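Local coordinates for protein beta-Lactamase/D-Alanine Carboxypeptidase (Pseudomonas syringae pv. tomato, PDB 5EVI) that probably hydrolyses the amide bond of beta-lactam antibiotics to give substituted beta-amino acids, as a class C beta-lactamase, at residues 257-263 with 307-311. Sequence-based numbering, arbitrary orientation.
Sequences SDTRIGY and PLAAQ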
ATOM      1  N   SER D 257      -4.026  13.030   4.157  1.00 19.88           N
ATOM      2  CA  SER D 257      -4.240  12.951   5.605  1.00 19.68           C
ATOM      3  C   SER D 257      -5.388  11.995   5.964  1.00 19.13           C
ATOM      4  O   SER D 257      -5.281  11.189   6.912  1.00 18.83           O
ATOM      5  CB  SER D 257      -4.527  14.352   6.152  1.00 20.29           C
ATOM      6  OG  SER D 257      -4.677  14.324   7.550  1.00 21.27           O
ATOM      7  N   ASP D 258      -6.479  12.062   5.194  1.00 18.66           N
ATOM      8  CA  ASP D 258      -7.680  11.243   5.498  1.00 18.12           C
ATOM      9  C   ASP D 258      -7.474   9.722   5.343  1.00 17.65           C
ATOM     10  O   ASP D 258      -8.158   8.931   6.017  1.00 16.10           O
ATOM     11  CB  ASP D 258      -8.916  11.709   4.698  1.00 18.67           C
ATOM     12  CG  ASP D 258      -9.383  13.134   5.083  1.00 19.72           C
ATOM     13  OD1 ASP D 258      -8.856  13.679   6.085  1.00 20.30           O
ATOM     14  OD2 ASP D 258     -10.268  13.710   4.379  1.00 19.59           O
ATOM     15  N   THR D 259      -6.534   9.299   4.497  1.00 17.26           N
ATOM     16  CA  THR D 259      -6.180   7.875   4.424  1.00 16.96           C
ATOM     17  C   THR D 259      -5.559   7.350   5.730  1.00 17.18           C
ATOM     18  O   THR D 259      -5.681   6.179   5.990  1.00 16.73           O
ATOM     19  CB  THR D 259      -5.251   7.507   3.242  1.00 16.68           C
ATOM     20  OG1 THR D 259      -3.976   8.157   3.392  1.00 16.92           O
ATOM     21  CG2 THR D 259      -5.889   7.879   1.883  1.00 16.47           C
ATOM     22  N   ARG D 260      -4.914   8.206   6.534  1.00 17.66           N
ATOM     23  CA  ARG D 260      -4.312   7.802   7.847  1.00 19.12           C
ATOM     24  C   ARG D 260      -5.230   8.030   9.053  1.00 19.78           C
ATOM     25  O   ARG D 260      -4.785   8.062  10.194  1.00 19.74           O
ATOM     26  CB  ARG D 260      -2.939   8.450   8.060  1.00 20.44           C
ATOM     27  CG  ARG D 260      -1.949   8.229   6.918  1.00 21.57           C
ATOM     28  CD  ARG D 260      -0.604   8.952   7.093  1.00 22.88           C
ATOM     29  NE  ARG D 260      -0.686  10.286   7.691  1.00 23.45           N
ATOM     30  CZ  ARG D 260      -0.817  11.446   7.049  1.00 24.71           C
ATOM     31  NH1 ARG D 260      -0.890  11.521   5.706  1.00 24.62           N
ATOM     32  NH2 ARG D 260      -0.891  12.572   7.769  1.00 25.39           N
ATOM     33  N   ILE D 261      -6.520   8.236   8.785  1.00 20.42           N
ATOM     34  CA  ILE D 261      -7.566   8.124   9.803  1.00 20.93           C
ATOM     35  C   ILE D 261      -7.753   6.664  10.279  1.00 21.15           C
ATOM     36  O   ILE D 261      -7.945   5.749   9.478  1.00 20.88           O
ATOM     37  CB  ILE D 261      -8.886   8.736   9.281  1.00 21.36           C
ATOM     38  CG1 ILE D 261      -8.729  10.260   9.161  1.00 21.66           C
ATOM     39  CG2 ILE D 261     -10.084   8.379  10.166  1.00 21.48           C
ATOM     40  CD1 ILE D 261      -9.865  10.925   8.395  1.00 21.59           C
ATOM     41  N   GLY D 262      -7.759   6.486  11.601  1.00 21.10           N
ATOM     42  CA  GLY D 262      -7.869   5.175  12.219  1.00 21.04           C
ATOM     43  C   GLY D 262      -9.315   4.814  12.469  1.00 21.15           C
ATOM     44  O   GLY D 262     -10.015   5.492  13.252  1.00 22.29           O
ATOM     45  N   TYR D 263      -9.764   3.740  11.835  1.00 20.59           N
ATOM     46  CA  TYR D 263     -11.181   3.337  11.919  1.00 20.87           C
ATOM     47  C   TYR D 263     -11.408   2.182  12.894  1.00 21.04           C
ATOM     48  O   TYR D 263     -12.441   2.140  13.552  1.00 20.75           O
ATOM     49  CB  TYR D 263     -11.687   2.950  10.542  1.00 20.54           C
ATOM     50  CG  TYR D 263     -11.869   4.071   9.567  1.00 20.70           C
ATOM     51  CD1 TYR D 263     -13.027   4.846   9.573  1.00 21.09           C
ATOM     52  CD2 TYR D 263     -10.906   4.329   8.580  1.00 20.96           C
ATOM     53  CE1 TYR D 263     -13.206   5.867   8.645  1.00 21.19           C
ATOM     54  CE2 TYR D 263     -11.075   5.335   7.643  1.00 21.11           C
ATOM     55  CZ  TYR D 263     -12.221   6.108   7.683  1.00 21.44           C
ATOM     56  OH  TYR D 263     -12.416   7.098   6.771  1.00 19.85           O
ATOM     57  N   PRO D 307     -13.957   8.241  14.387  1.00 47.54           N
ATOM     58  CA  PRO D 307     -12.659   7.807  13.846  1.00 46.52           C
ATOM     59  C   PRO D 307     -11.520   8.686  14.348  1.00 44.68           C
ATOM     60  O   PRO D 307     -11.686   9.900  14.466  1.00 43.48           O
ATOM     61  CB  PRO D 307     -12.834   7.950  12.327  1.00 46.88           C
ATOM     62  CG  PRO D 307     -14.304   7.872  12.096  1.00 46.90           C
ATOM     63  CD  PRO D 307     -14.942   8.478  13.313  1.00 47.39           C
ATOM     64  N   LEU D 308     -10.388   8.063  14.660  1.00 42.55           N
ATOM     65  CA  LEU D 308      -9.267   8.757  15.272  1.00 41.63           C
ATOM     66  C   LEU D 308      -8.546   9.542  14.178  1.00 39.18           C
ATOM     67  O   LEU D 308      -8.263   9.004  13.103  1.00 39.01           O
ATOM     68  CB  LEU D 308      -8.318   7.760  15.967  1.00 43.30           C
ATOM     69  CG  LEU D 308      -7.560   8.238  17.214  1.00 44.87           C
ATOM     70  CD1 LEU D 308      -8.495   8.502  18.389  1.00 44.79           C
ATOM     71  CD2 LEU D 308      -6.504   7.209  17.599  1.00 45.27           C
ATOM     72  N   ALA D 309      -8.275  10.818  14.451  1.00 36.08           N
ATOM     73  CA  ALA D 309      -7.575  11.707  13.511  1.00 33.65           C
ATOM     74  C   ALA D 309      -6.177  11.167  13.203  1.00 31.50           C
ATOM     75  O   ALA D 309      -5.654  10.360  13.962  1.00 28.40           O
ATOM     76  CB  ALA D 309      -7.471  13.108  14.102  1.00 34.04           C
ATOM     77  N   ALA D 310      -5.587  11.604  12.089  1.00 29.73           N
ATOM     78  CA  ALA D 310      -4.199  11.239  11.759  1.00 29.39           C
ATOM     79  C   ALA D 310      -3.331  11.464  12.995  1.00 28.77           C
ATOM     80  O   ALA D 310      -3.423  12.527  13.641  1.00 27.61           O
ATOM     81  CB  ALA D 310      -3.678  12.053  10.583  1.00 29.98           C
ATOM     82  N   GLN D 311      -2.553  10.445  13.351  1.00 27.66           N
ATOM     83  CA  GLN D 311      -1.725  10.465  14.558  1.00 28.24           C
ATOM     84  C   GLN D 311      -0.266  10.706  14.167  1.00 27.72           C
ATOM     85  O   GLN D 311       0.395   9.796  13.646  1.00 26.40           O
ATOM     86  CB  GLN D 311      -1.872   9.148  15.326  1.00 28.55           C
ATOM     87  CG  GLN D 311      -3.252   8.930  15.952  1.00 29.50           C
ATOM     88  CD  GLN D 311      -3.687  10.084  16.844  1.00 30.51           C
ATOM     89  OE1 GLN D 311      -4.798  10.620  16.713  1.00 31.97           O
ATOM     90  NE2 GLN D 311      -2.792  10.503  17.725  1.00 30.64           N
TER
HETATM   91  O   HOH W   1       0.090   9.779  10.446  1.00 12.58           O
HETATM   92  O   HOH W   2      -2.144   8.466  11.412  1.00 20.17           O
HETATM   93  O   HOH W   3      -5.447   7.553  13.164  1.00 20.33           O
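Two backbone hydrogen bonds, Gly262 N to Leu308 O and Leu308 N to Gly262 O, both 3.0 Å, make Gly262 and Leu308 an antiparallel hydrogen-bonded pair where strand 262-266 begins and strand 299-308 ends. These strands are neighbours in the large antiparallel sheet of this class C beta-lactamase family protein, meeting here at its surface; Tyr263 continues the backbone bonding to Ile304 and Gln271. A CB on Gly262 would lie on the face of Leu308 CB, 3.8 Å from it; glycine leaves that space open.

The rigid, apolar ring of Pro307 packs against two side chains, its CB 3.5 Å from Ile261 CG2 and its CG 4.1 Å from Tyr263 CE1.

Beyond the pair, waters supplement direct contacts of Ala310. One water links Arg260 O (2.9 Å) to Gln311 N (2.8 Å), another Arg260 NE (2.9 Å) to Gln311 O (3.2 Å). Small Ala310 lets its CA approach Arg260 O to 3.6 Å.

Backbone pairing thus fixes the register, and solvent and Ala310 together carry the connection to the type I turn Asp258-Ile261.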